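Local structure of lectin-like protein (Entamoeba histolytica HM-1:IMSS-A, 5ZBT) at residues Gly99-Glu104 with Asn117-Ile122; Val138-Gly143 with Pro151-Gln156; Lys72-Leu77 with Pro205-Ile210; Asp111-Tyr116 with Ser211-Gly216; Asp44-Ile49 with Ser66-Gly71. The protein is of unknown function but, as a legume lectin-like domain of an ERGIC-53-like membrane protein, may bind mannose. One frame throughout, in Å; residues are numbered along the deposited sequence.

Contact 1: residues Gly99-Glu104 with Asn117-Ile122; sequences GVWLTE and NIYKGI
W101 and Y119 meet as a T-shaped pair, the edge of the indole's six-membered ring standing on the phenol face, planes at 83°. Followed outward, the W101 side chain starts with CB at 4.1 Å from I122 O. Its CG lies anti to the carbonyl carbon (chi1 -60°), which brings the indole to Y119, CZ3 sitting over the centre of that ring, 3.6 Å from Y119 CE1. W101 CZ2 packs on A115 and L112, and W101 NE1 is hydrogen-bonded to S211 OG, while the Y119 hydroxyl is held by the carbonyl of L139. In the backbone, strand 97-103 of a legume-lectin beta sandwich pairs antiparallel with the start of strand 122-127: L102 and I122 form a hydrogen-bonded pair, L102 N reaching I122 O at 2.8 Å. The non-hydrogen-bonded pair T103-G121 follows, and E104 N then bonds K120 O at 2.8 Å. E104 OE2 and K120 NZ form a salt bridge at 3.6 Å, K120 CD resting against the carboxylate.

Contact 2: residues Val138-Gly143 with Pro151-Gln156; sequences VLKNDG and PEMYYQ
The Y154 ring presents its edge to L139, whose CD1 lies near the ring plane, 3.3 Å from Y154 CD1. The same methyl also touches the pyrrolidine of P151, 3.4 Å from P151 CB. With chi1 at -156°, placing CG opposite the backbone N, the L139 branch extends toward both rings. The E152 carboxylate, also flat, receives K140 NZ in a salt bridge, 3.1 Å from OE2. E152 and M153 run alongside the lysine and point the same way, and M153 CE packs on K140 CD at 3.7 Å. D142 brings a like charge near E152, which the lysine probably offsets. Opposite K140 the other strand fits in two residues, E152 and M153, as a classic beta bulge: K140 O takes only weak bonds from the two backbone N atoms, whereas K140 N reaches M153 O at 2.9 Å. A water accepts from D142 N and, weakly, from E152 N. The regular hydrogen-bonded pair V138-Y155 continues the hairpin, whose strand 153-158 is outermost in its sheet; strand 122-127 flanks 135-142 on the other side, and V138, M153 and Y155 pack on I198 of strand 191-198 in the second sheet.

Contact 3: residues Lys72-Leu77 with Pro205-Ile210; sequences KYKVDL and PFYLGI
K74 and V75 each lay an aliphatic carbon on an aromatic face in CH-pi contacts. K74 CB stands over the centre of the Y207 ring, 3.9 Å from its centroid, and V75 CG2 sits 3.7 Å from the centroid of the F206 ring, displaced toward the rim. F206 is turned up to the valine because its CG lies between the backbone N and the carbonyl carbon (chi1 62°); L77 CD1 adds a further contact at CZ. K72 O approaches the edge of Y207, 3.3 Å from CE1. Two backbone bonds hold these groups in place: V75 N to F206 O at 2.8 Å and F206 N to V75 O at 3.0 Å. One water links Y73 O to L208 N; another donates to P205 O and accepts, weakly, from K74 NZ, whose stronger partner is the carbonyl of E104. The single beta bridge ties the connection between strands 66-71 and 80-90 to the start of strand 207-213, as one sheet gives way to the other in the legume-lectin beta sandwich.

Contact 4: residues Asp111-Tyr116 with Ser211-Gly216; sequences DLFGAY and SATNGG
The chain from L112 to A115 makes a type I' beta turn, with F113 and G114 at its two positive-phi positions and the turn closed by A115 N to L112 O at 3.0 Å; a classic beta bulge sets D111 and L112 together against A115. The turn meets strand 207-213 through the hydroxyl of S211, which donates to F113 O: OG lies 2.7 Å from that carbonyl oxygen, with a C=O...donor angle of 159° and a tilt of 20° from the carbonyl plane. The serine reaches it because OG stands between its own backbone N and carbonyl carbon (chi1 74°); the same OG also partners W101. Two residues along, on the same side of the strand, T213 sends its methyl against the turn, CG2 lying 3.7 Å from F113 CA and 4.2 Å from F113 CD1, the two side chains crossing at about a right angle. Its other branch, OG1, looks along its own chain and accepts from G215 N at 3.2 Å, an ST turn where the strand ends. G114, without a side chain, fits close to the strand beside S211 and A212. The turn thus lies across one sheet: F113 stacks on F125 of strand 122-127, L112 and A115 cover W101 of strand 97-103, and strand 207-213 runs between strands 97-103 and 66-71.

Contact 5: residues Asp44-Ile49 with Ser66-Gly71; sequences DMKGPI and SSIMNG
N70 O takes the shortest bond between these strands, from D44 N at 2.7 Å, and N70 N returns one to D44 O at 2.9 Å. The side-chain ends of D44 and N70 are joined through a water, which donates to D44 OD2 and accepts from N70 ND2. Each end has another partner outside the pair, D44 OD2 in a salt bridge with K106 and N70 ND2 on the carbonyl of L107, so the loop after strand 97-103 is fastened to this edge of the sheet. The second hydrogen-bonded pair is K46-I68, where I68 N meets K46 O at 3.0 Å. On the face of D44, K46, I68 and N70 the lysine and isoleucine lie side by side, K46 CB touching I68 CG1 at 3.6 Å, before the lysine bends away at chi2 and chi3. On the face of M45 and M69 those two come together more loosely. Past K46 the strand stops and P48 centres an inverse gamma turn, with I49 N bonded to G47 O. The turn folds back over S67: P48 CD comes to 3.1 Å from S67 OG, a hydroxyl bonded to I58 O of the second sheet, and I49 CD1 rests 3.6 Å from S67 CB. Strand 43-46 is outermost in its sheet and strand 50-51 in the other, so the chain passes between sheets at the border of a legume-lectin beta sandwich.

How the contacts relate
From the N terminus, contact 5 closes first, joining edge strand 43-46 to strand 66-71. The next residues open contact 3, whose long loop is shut only when the chain returns at 205-210; contacts 1 and 2 nest inside it, in series. Contact 4 begins between the two segments of contact 1 and ends after contact 3, so it crosses both, while contact 2 is nested within it as well. Strand 207-213 is the shared element: it serves contacts 3 and 4 and lies between the strands of contacts 5 and 1. All five therefore reach one seven-stranded sheet, from contact 5 at one border to contact 2 at the other, their centres about 23 Å apart.

Contact 1: residues Gly99-Glu104 with Asn117-Ile122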
# COMPACT_ATOMS: atom_id res chain seq x y z
N GLY A 99 -3.81 1.86 -1.28
CA GLY A 99 -3.31 2.06 0.07
C GLY A 99 -2.50 0.88 0.56
O GLY A 99 -2.84 -0.28 0.29
N VAL A 100 -1.42 1.17 1.27
CA VAL A 100 -0.71 0.18 2.06
C VAL A 100 -0.87 0.56 3.53
O VAL A 100 -0.73 1.73 3.90
CB VAL A 100 0.77 0.08 1.66
CG1 VAL A 100 1.47 -1.05 2.48
CG2 VAL A 100 0.88 -0.18 0.17
N TRP A 101 -1.18 -0.42 4.35
CA TRP A 101 -1.72 -0.13 5.67
C TRP A 101 -0.91 -0.87 6.73
O TRP A 101 -0.58 -2.04 6.56
CB TRP A 101 -3.19 -0.55 5.76
CG TRP A 101 -4.13 0.13 4.78
CD1 TRP A 101 -4.31 -0.17 3.44
CD2 TRP A 101 -5.06 1.19 5.08
NE1 TRP A 101 -5.28 0.65 2.90
CE2 TRP A 101 -5.75 1.49 3.88
CE3 TRP A 101 -5.37 1.91 6.25
CZ2 TRP A 101 -6.74 2.48 3.82
CZ3 TRP A 101 -6.35 2.90 6.18
CH2 TRP A 101 -7.02 3.17 4.98
N LEU A 102 -0.61 -0.18 7.82
CA LEU A 102 0.05 -0.79 8.98
C LEU A 102 -0.83 -0.46 10.18
O LEU A 102 -0.80 0.67 10.69
CB LEU A 102 1.48 -0.27 9.15
CG LEU A 102 2.49 -0.64 8.04
CD1 LEU A 102 2.31 0.18 6.75
CD2 LEU A 102 3.94 -0.51 8.52
N THR A 103 -1.66 -1.42 10.59
CA THR A 103 -2.73 -1.12 11.53
C THR A 103 -2.77 -2.10 12.69
O THR A 103 -2.29 -3.24 12.60
CB THR A 103 -4.11 -1.11 10.85
OG1 THR A 103 -4.32 -2.33 10.11
CG2 THR A 103 -4.23 0.11 9.94
N GLU A 104 -3.39 -1.62 13.78
CA GLU A 104 -3.56 -2.41 14.99
C GLU A 104 -4.50 -3.60 14.78
O GLU A 104 -4.33 -4.64 15.43
CB GLU A 104 -4.07 -1.50 16.12
CG GLU A 104 -4.43 -2.22 17.42
CD GLU A 104 -5.01 -1.27 18.46
OE1 GLU A 104 -4.27 -0.90 19.41
OE2 GLU A 104 -6.20 -0.89 18.33
N ASN A 117 -12.74 4.38 7.32
CA ASN A 117 -12.13 5.65 7.68
C ASN A 117 -11.68 5.73 9.14
O ASN A 117 -10.92 6.63 9.49
CB ASN A 117 -13.09 6.81 7.37
CG ASN A 117 -14.51 6.53 7.85
OD1 ASN A 117 -15.13 5.55 7.45
ND2 ASN A 117 -15.03 7.38 8.71
N ILE A 118 -12.11 4.81 10.00
CA ILE A 118 -11.65 4.75 11.38
C ILE A 118 -10.71 3.56 11.51
O ILE A 118 -11.08 2.44 11.14
CB ILE A 118 -12.82 4.64 12.37
CG1 ILE A 118 -13.71 5.88 12.25
CG2 ILE A 118 -12.29 4.48 13.77
CD1 ILE A 118 -15.04 5.76 12.93
N TYR A 119 -9.50 3.81 12.01
CA TYR A 119 -8.47 2.78 12.14
C TYR A 119 -7.39 3.30 13.08
O TYR A 119 -7.31 4.50 13.36
CB TYR A 119 -7.86 2.39 10.78
CG TYR A 119 -7.08 3.49 10.09
CD1 TYR A 119 -7.73 4.43 9.29
CD2 TYR A 119 -5.70 3.59 10.22
CE1 TYR A 119 -7.02 5.46 8.66
CE2 TYR A 119 -4.98 4.60 9.58
CZ TYR A 119 -5.64 5.54 8.81
OH TYR A 119 -4.93 6.55 8.19
N LYS A 120 -6.56 2.39 13.59
CA LYS A 120 -5.42 2.78 14.42
C LYS A 120 -4.13 2.32 13.73
O LYS A 120 -3.87 1.12 13.62
CB LYS A 120 -5.54 2.23 15.84
CG LYS A 120 -4.56 2.87 16.82
CD LYS A 120 -4.63 2.22 18.21
CE LYS A 120 -5.51 3.05 19.17
NZ LYS A 120 -6.52 2.26 19.97
N GLY A 121 -3.35 3.27 13.26
CA GLY A 121 -2.12 2.94 12.57
C GLY A 121 -1.85 3.95 11.47
O GLY A 121 -2.17 5.14 11.61
N ILE A 122 -1.30 3.44 10.38
CA ILE A 122 -0.74 4.26 9.31
C ILE A 122 -1.34 3.78 7.99
O ILE A 122 -1.39 2.56 7.74
CB ILE A 122 0.80 4.19 9.28
CG1 ILE A 122 1.40 5.02 10.40
CG2 ILE A 122 1.38 4.64 7.94
CD1 ILE A 122 2.66 4.42 10.99

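Contact 2: residues Val138-Gly143 with Pro151-Gln156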
# COMPACT_ATOMS: atom_id res chain seq x y z
N VAL A 138 0.66 10.11 3.59
CA VAL A 138 0.71 9.28 4.77
C VAL A 138 -0.26 9.88 5.77
O VAL A 138 -0.25 11.10 6.00
CB VAL A 138 2.12 9.18 5.37
CG1 VAL A 138 2.06 8.38 6.65
CG2 VAL A 138 3.07 8.50 4.37
N LEU A 139 -1.11 9.03 6.35
CA LEU A 139 -2.18 9.45 7.24
C LEU A 139 -2.11 8.56 8.47
O LEU A 139 -2.49 7.39 8.40
CB LEU A 139 -3.53 9.31 6.56
CG LEU A 139 -4.65 10.20 7.09
CD1 LEU A 139 -4.12 11.58 7.22
CD2 LEU A 139 -5.79 10.21 6.11
N LYS A 140 -1.61 9.10 9.58
CA LYS A 140 -1.61 8.37 10.85
C LYS A 140 -2.89 8.69 11.61
O LYS A 140 -3.24 9.86 11.76
CB LYS A 140 -0.39 8.71 11.70
CG LYS A 140 -0.31 7.93 13.00
CD LYS A 140 1.08 7.99 13.59
CE LYS A 140 1.28 6.92 14.67
NZ LYS A 140 0.55 7.26 15.94
N ASN A 141 -3.57 7.65 12.06
CA ASN A 141 -4.85 7.75 12.73
C ASN A 141 -4.76 7.09 14.11
O ASN A 141 -4.10 6.06 14.27
CB ASN A 141 -5.96 7.09 11.89
CG ASN A 141 -7.36 7.39 12.39
OD1 ASN A 141 -7.55 8.04 13.43
ND2 ASN A 141 -8.37 6.92 11.64
N ASP A 142 -5.43 7.70 15.08
CA ASP A 142 -5.48 7.21 16.45
C ASP A 142 -6.87 6.67 16.80
O ASP A 142 -7.36 6.84 17.92
CB ASP A 142 -5.05 8.31 17.42
CG ASP A 142 -4.81 7.80 18.84
OD1 ASP A 142 -4.47 6.59 18.99
OD2 ASP A 142 -4.97 8.59 19.80
N GLY A 143 -7.54 6.03 15.85
CA GLY A 143 -8.87 5.51 16.09
C GLY A 143 -10.02 6.50 15.98
O GLY A 143 -11.08 6.29 16.58
N PRO A 151 -6.50 14.23 11.44
CA PRO A 151 -5.62 13.08 11.64
C PRO A 151 -4.50 13.41 12.60
O PRO A 151 -4.14 14.58 12.81
CB PRO A 151 -5.08 12.78 10.24
CG PRO A 151 -5.39 14.02 9.44
CD PRO A 151 -6.64 14.56 10.01
N GLU A 152 -3.93 12.37 13.21
CA GLU A 152 -2.80 12.56 14.10
C GLU A 152 -1.57 13.07 13.35
O GLU A 152 -0.78 13.85 13.90
CB GLU A 152 -2.49 11.26 14.84
CG GLU A 152 -1.24 11.33 15.68
CD GLU A 152 -1.01 10.07 16.51
OE1 GLU A 152 -1.88 9.17 16.52
OE2 GLU A 152 0.05 10.01 17.17
N MET A 153 -1.39 12.65 12.10
CA MET A 153 -0.29 13.08 11.24
C MET A 153 -0.76 12.98 9.79
O MET A 153 -1.44 12.02 9.43
CB MET A 153 0.97 12.23 11.40
CG MET A 153 1.52 12.11 12.80
SD MET A 153 3.13 11.31 12.73
CE MET A 153 3.34 10.80 14.45
N TYR A 154 -0.37 13.96 8.98
CA TYR A 154 -0.69 13.94 7.55
C TYR A 154 0.47 14.55 6.77
O TYR A 154 0.87 15.68 7.05
CB TYR A 154 -1.99 14.69 7.23
CG TYR A 154 -2.23 14.76 5.73
CD1 TYR A 154 -2.74 13.68 5.03
CD2 TYR A 154 -1.88 15.89 5.02
CE1 TYR A 154 -2.94 13.73 3.65
CE2 TYR A 154 -2.07 15.96 3.64
CZ TYR A 154 -2.60 14.88 2.97
OH TYR A 154 -2.78 14.95 1.61
N TYR A 155 0.99 13.81 5.80
CA TYR A 155 2.12 14.22 4.98
C TYR A 155 1.81 13.88 3.53
O TYR A 155 1.05 12.94 3.25
CB TYR A 155 3.42 13.50 5.38
CG TYR A 155 4.02 13.91 6.72
CD1 TYR A 155 3.45 13.49 7.92
CD2 TYR A 155 5.17 14.68 6.79
CE1 TYR A 155 4.00 13.84 9.14
CE2 TYR A 155 5.73 15.03 8.01
CZ TYR A 155 5.13 14.61 9.18
OH TYR A 155 5.67 14.94 10.39
N GLN A 156 2.39 14.63 2.60
CA GLN A 156 2.13 14.32 1.20
C GLN A 156 3.31 14.73 0.33
O GLN A 156 4.20 15.48 0.73
CB GLN A 156 0.85 14.99 0.71
CG GLN A 156 0.89 16.49 0.63
CD GLN A 156 -0.47 17.11 0.26
OE1 GLN A 156 -1.53 16.52 0.51
NE2 GLN A 156 -0.43 18.28 -0.34
O HOH W 1 -6.28 10.31 14.16

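Contact 3: residues Lys72-Leu77 with Pro205-Ile210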
# COMPACT_ATOMS: atom_id res chain seq x y z
N LYS A 72 -2.80 -11.98 7.52
CA LYS A 72 -3.40 -12.80 8.57
C LYS A 72 -2.68 -12.64 9.90
O LYS A 72 -3.33 -12.67 10.96
CB LYS A 72 -3.40 -14.27 8.15
CG LYS A 72 -4.30 -14.55 6.97
CD LYS A 72 -4.79 -15.97 6.99
CE LYS A 72 -4.35 -16.73 5.76
NZ LYS A 72 -5.52 -16.97 4.89
N TYR A 73 -1.36 -12.44 9.88
CA TYR A 73 -0.53 -12.52 11.08
C TYR A 73 0.06 -11.16 11.43
O TYR A 73 0.75 -10.54 10.61
CB TYR A 73 0.57 -13.58 10.87
CG TYR A 73 -0.07 -14.90 10.49
CD1 TYR A 73 -0.94 -15.54 11.37
CD2 TYR A 73 0.14 -15.48 9.24
CE1 TYR A 73 -1.57 -16.73 11.03
CE2 TYR A 73 -0.49 -16.68 8.89
CZ TYR A 73 -1.35 -17.30 9.80
OH TYR A 73 -1.99 -18.50 9.49
N LYS A 74 -0.24 -10.70 12.64
CA LYS A 74 0.33 -9.46 13.15
C LYS A 74 1.83 -9.63 13.39
O LYS A 74 2.26 -10.62 14.00
CB LYS A 74 -0.38 -9.07 14.44
CG LYS A 74 0.20 -7.86 15.13
CD LYS A 74 -0.65 -7.46 16.35
CE LYS A 74 -1.31 -6.11 16.12
NZ LYS A 74 -2.49 -5.90 17.01
N VAL A 75 2.63 -8.66 12.92
CA VAL A 75 4.08 -8.76 12.97
C VAL A 75 4.66 -7.75 13.96
O VAL A 75 4.12 -6.66 14.17
CB VAL A 75 4.72 -8.56 11.58
CG1 VAL A 75 4.36 -9.70 10.66
CG2 VAL A 75 4.31 -7.22 10.96
N ASP A 76 5.77 -8.13 14.58
CA ASP A 76 6.55 -7.28 15.48
C ASP A 76 7.94 -7.14 14.86
O ASP A 76 8.81 -7.98 15.11
CB ASP A 76 6.62 -7.89 16.88
CG ASP A 76 7.14 -6.92 17.93
OD1 ASP A 76 7.64 -5.83 17.55
OD2 ASP A 76 7.02 -7.23 19.13
N LEU A 77 8.15 -6.08 14.07
CA LEU A 77 9.34 -6.17 13.24
C LEU A 77 10.47 -5.32 13.79
O LEU A 77 10.24 -4.30 14.45
CB LEU A 77 9.03 -5.70 11.81
CG LEU A 77 8.06 -6.56 11.01
CD1 LEU A 77 7.92 -6.00 9.63
CD2 LEU A 77 8.55 -8.00 10.96
N PRO A 205 3.30 -3.29 16.85
CA PRO A 205 2.98 -4.48 16.03
C PRO A 205 1.75 -4.24 15.14
O PRO A 205 0.79 -3.59 15.54
CB PRO A 205 2.71 -5.57 17.08
CG PRO A 205 3.55 -5.15 18.27
CD PRO A 205 3.61 -3.64 18.26
N PHE A 206 1.80 -4.77 13.91
CA PHE A 206 0.77 -4.41 12.94
C PHE A 206 0.42 -5.57 12.02
O PHE A 206 1.20 -6.50 11.81
CB PHE A 206 1.19 -3.19 12.10
CG PHE A 206 2.43 -3.42 11.26
CD1 PHE A 206 3.70 -3.08 11.74
CD2 PHE A 206 2.34 -3.98 9.99
CE1 PHE A 206 4.84 -3.29 10.96
CE2 PHE A 206 3.48 -4.19 9.22
CZ PHE A 206 4.73 -3.84 9.71
N TYR A 207 -0.77 -5.48 11.45
CA TYR A 207 -1.13 -6.24 10.26
C TYR A 207 -0.85 -5.41 9.02
O TYR A 207 -1.17 -4.22 8.97
CB TYR A 207 -2.61 -6.61 10.27
CG TYR A 207 -3.10 -7.46 11.43
CD1 TYR A 207 -3.11 -8.85 11.33
CD2 TYR A 207 -3.61 -6.87 12.57
CE1 TYR A 207 -3.59 -9.64 12.36
CE2 TYR A 207 -4.10 -7.64 13.61
CZ TYR A 207 -4.09 -9.03 13.50
OH TYR A 207 -4.57 -9.80 14.52
N LEU A 208 -0.28 -6.05 8.00
CA LEU A 208 -0.01 -5.38 6.74
C LEU A 208 -1.20 -5.56 5.81
O LEU A 208 -1.61 -6.69 5.52
CB LEU A 208 1.27 -5.93 6.10
CG LEU A 208 1.64 -5.21 4.80
CD1 LEU A 208 1.96 -3.74 5.09
CD2 LEU A 208 2.79 -5.88 4.13
N GLY A 209 -1.76 -4.45 5.34
CA GLY A 209 -2.87 -4.49 4.40
C GLY A 209 -2.53 -3.80 3.09
O GLY A 209 -1.68 -2.91 3.04
N ILE A 210 -3.20 -4.23 2.03
CA ILE A 210 -3.17 -3.56 0.74
C ILE A 210 -4.61 -3.38 0.30
O ILE A 210 -5.45 -4.26 0.50
CB ILE A 210 -2.36 -4.35 -0.31
CG1 ILE A 210 -0.93 -4.58 0.17
CG2 ILE A 210 -2.34 -3.63 -1.69
CD1 ILE A 210 -0.17 -5.60 -0.63
O HOH W 2 0.20 -8.94 8.19
O HOH W 3 -0.47 -3.52 17.96

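Contact 4: residues Asp111-Tyr116 with Ser211-Gly216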
# COMPACT_ATOMS: atom_id res chain seq x y z
N ASP A 111 -14.69 3.62 2.55
CA ASP A 111 -14.56 4.55 1.44
C ASP A 111 -13.16 5.16 1.31
O ASP A 111 -12.92 5.92 0.37
CB ASP A 111 -15.61 5.65 1.58
CG ASP A 111 -17.01 5.08 1.71
OD1 ASP A 111 -17.30 4.05 1.05
OD2 ASP A 111 -17.81 5.62 2.50
N LEU A 112 -12.24 4.83 2.22
CA LEU A 112 -10.89 5.38 2.22
C LEU A 112 -10.00 4.44 1.41
O LEU A 112 -9.37 3.54 1.95
CB LEU A 112 -10.39 5.53 3.65
CG LEU A 112 -9.05 6.21 3.92
CD1 LEU A 112 -8.92 7.51 3.09
CD2 LEU A 112 -8.92 6.52 5.43
N PHE A 113 -9.96 4.65 0.09
CA PHE A 113 -9.25 3.75 -0.83
C PHE A 113 -9.60 2.29 -0.56
O PHE A 113 -8.71 1.43 -0.47
CB PHE A 113 -7.73 3.95 -0.75
CG PHE A 113 -7.29 5.35 -1.01
CD1 PHE A 113 -7.17 5.83 -2.30
CD2 PHE A 113 -7.02 6.20 0.05
CE1 PHE A 113 -6.78 7.13 -2.53
CE2 PHE A 113 -6.63 7.52 -0.19
CZ PHE A 113 -6.51 7.97 -1.48
N GLY A 114 -10.89 2.00 -0.39
CA GLY A 114 -11.36 0.65 -0.13
C GLY A 114 -11.53 0.28 1.33
O GLY A 114 -12.30 -0.64 1.63
N ALA A 115 -10.86 0.96 2.26
CA ALA A 115 -10.91 0.58 3.67
C ALA A 115 -11.66 1.61 4.51
O ALA A 115 -11.99 2.71 4.06
CB ALA A 115 -9.49 0.39 4.22
N TYR A 116 -11.92 1.23 5.76
CA TYR A 116 -12.73 2.05 6.65
C TYR A 116 -11.98 3.32 7.05
O TYR A 116 -10.75 3.34 7.15
CB TYR A 116 -13.13 1.25 7.91
CG TYR A 116 -14.36 1.82 8.59
CD1 TYR A 116 -15.57 1.95 7.90
CD2 TYR A 116 -14.32 2.26 9.91
CE1 TYR A 116 -16.69 2.49 8.50
CE2 TYR A 116 -15.44 2.80 10.52
CZ TYR A 116 -16.63 2.92 9.81
OH TYR A 116 -17.76 3.45 10.40
N SER A 211 -4.91 -2.21 -0.28
CA SER A 211 -6.26 -1.90 -0.73
C SER A 211 -6.20 -0.99 -1.94
O SER A 211 -5.17 -0.38 -2.24
CB SER A 211 -7.07 -1.21 0.37
OG SER A 211 -6.63 0.12 0.53
N ALA A 212 -7.33 -0.90 -2.65
CA ALA A 212 -7.40 0.02 -3.77
C ALA A 212 -8.85 0.27 -4.13
O ALA A 212 -9.72 -0.56 -3.88
CB ALA A 212 -6.64 -0.52 -5.00
N THR A 213 -9.09 1.42 -4.73
CA THR A 213 -10.39 1.73 -5.31
C THR A 213 -10.16 2.29 -6.70
O THR A 213 -9.17 2.98 -6.95
CB THR A 213 -11.16 2.74 -4.44
OG1 THR A 213 -12.44 2.99 -5.02
CG2 THR A 213 -10.39 4.07 -4.33
N ASN A 214 -11.07 1.97 -7.63
CA ASN A 214 -10.97 2.62 -8.94
C ASN A 214 -11.61 4.00 -8.97
O ASN A 214 -11.43 4.73 -9.95
CB ASN A 214 -11.61 1.75 -10.04
CG ASN A 214 -10.91 0.41 -10.24
OD1 ASN A 214 -11.54 -0.56 -10.69
ND2 ASN A 214 -9.62 0.33 -9.87
N GLY A 215 -12.33 4.39 -7.92
CA GLY A 215 -12.96 5.71 -7.95
C GLY A 215 -13.88 5.87 -9.14
O GLY A 215 -14.66 4.98 -9.48
N GLY A 216 -13.77 7.02 -9.80
CA GLY A 216 -14.65 7.36 -10.90
C GLY A 216 -14.31 6.77 -12.26
O GLY A 216 -15.02 7.02 -13.24

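Contact 5: residues Asp44-Ile49 with Ser66-Gly71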
# COMPACT_ATOMS: atom_id res chain seq x y z
N ASP A 44 -5.76 -12.68 3.89
CA ASP A 44 -7.19 -12.74 3.58
C ASP A 44 -7.50 -11.83 2.40
O ASP A 44 -6.80 -10.85 2.13
CB ASP A 44 -8.05 -12.27 4.76
CG ASP A 44 -7.85 -13.08 5.99
OD1 ASP A 44 -7.79 -14.32 5.88
OD2 ASP A 44 -7.74 -12.47 7.08
N MET A 45 -8.60 -12.14 1.72
CA MET A 45 -8.98 -11.47 0.48
C MET A 45 -10.45 -11.13 0.52
O MET A 45 -11.29 -12.00 0.75
CB MET A 45 -8.65 -12.35 -0.74
CG MET A 45 -7.14 -12.42 -0.96
SD MET A 45 -6.62 -13.55 -2.24
CE MET A 45 -5.33 -14.47 -1.39
N LYS A 46 -10.77 -9.86 0.29
CA LYS A 46 -12.13 -9.36 0.45
C LYS A 46 -12.39 -8.37 -0.69
O LYS A 46 -11.91 -7.23 -0.66
CB LYS A 46 -12.31 -8.72 1.81
CG LYS A 46 -13.64 -8.00 2.02
CD LYS A 46 -14.83 -8.95 2.00
CE LYS A 46 -15.81 -8.59 3.11
NZ LYS A 46 -17.15 -9.24 2.95
N GLY A 47 -13.14 -8.82 -1.70
CA GLY A 47 -13.36 -8.08 -2.92
C GLY A 47 -12.79 -8.84 -4.09
O GLY A 47 -12.30 -9.97 -3.95
N PRO A 48 -12.84 -8.25 -5.28
CA PRO A 48 -12.37 -8.95 -6.49
C PRO A 48 -10.86 -9.07 -6.62
O PRO A 48 -10.29 -8.75 -7.67
CB PRO A 48 -12.92 -8.08 -7.63
CG PRO A 48 -13.00 -6.71 -7.01
CD PRO A 48 -13.45 -6.95 -5.59
N ILE A 49 -10.20 -9.55 -5.56
CA ILE A 49 -8.79 -9.90 -5.64
C ILE A 49 -8.66 -11.23 -6.38
O ILE A 49 -9.47 -12.14 -6.17
CB ILE A 49 -8.19 -9.98 -4.23
CG1 ILE A 49 -8.07 -8.59 -3.62
CG2 ILE A 49 -6.85 -10.70 -4.26
CD1 ILE A 49 -8.69 -8.51 -2.25
N SER A 66 -13.52 -1.90 -5.40
CA SER A 66 -12.48 -1.78 -4.39
C SER A 66 -12.26 -3.14 -3.75
O SER A 66 -13.10 -4.03 -3.85
CB SER A 66 -12.85 -0.72 -3.35
OG SER A 66 -13.94 -1.16 -2.55
N SER A 67 -11.12 -3.29 -3.08
CA SER A 67 -10.70 -4.55 -2.48
C SER A 67 -9.79 -4.26 -1.30
O SER A 67 -9.14 -3.22 -1.24
CB SER A 67 -9.93 -5.41 -3.47
OG SER A 67 -10.72 -5.75 -4.60
N ILE A 68 -9.76 -5.19 -0.35
CA ILE A 68 -8.80 -5.16 0.74
C ILE A 68 -8.14 -6.53 0.85
O ILE A 68 -8.82 -7.57 0.82
CB ILE A 68 -9.44 -4.73 2.08
CG1 ILE A 68 -10.56 -5.68 2.51
CG2 ILE A 68 -9.99 -3.31 1.99
CD1 ILE A 68 -11.35 -5.16 3.70
N MET A 69 -6.83 -6.53 0.95
CA MET A 69 -6.03 -7.73 1.15
C MET A 69 -5.41 -7.58 2.54
O MET A 69 -4.62 -6.66 2.76
CB MET A 69 -4.97 -7.82 0.06
CG MET A 69 -4.44 -9.19 -0.26
SD MET A 69 -3.30 -8.97 -1.63
CE MET A 69 -2.25 -10.37 -1.39
N ASN A 70 -5.80 -8.45 3.47
CA ASN A 70 -5.46 -8.33 4.89
C ASN A 70 -4.44 -9.39 5.29
O ASN A 70 -4.71 -10.59 5.15
CB ASN A 70 -6.70 -8.51 5.76
CG ASN A 70 -7.49 -7.26 5.89
OD1 ASN A 70 -6.96 -6.16 5.70
ND2 ASN A 70 -8.78 -7.40 6.20
N GLY A 71 -3.30 -8.95 5.81
CA GLY A 71 -2.35 -9.86 6.42
C GLY A 71 -3.01 -10.67 7.51
O GLY A 71 -3.75 -10.13 8.34
O HOH W 4 -9.65 -10.32 6.89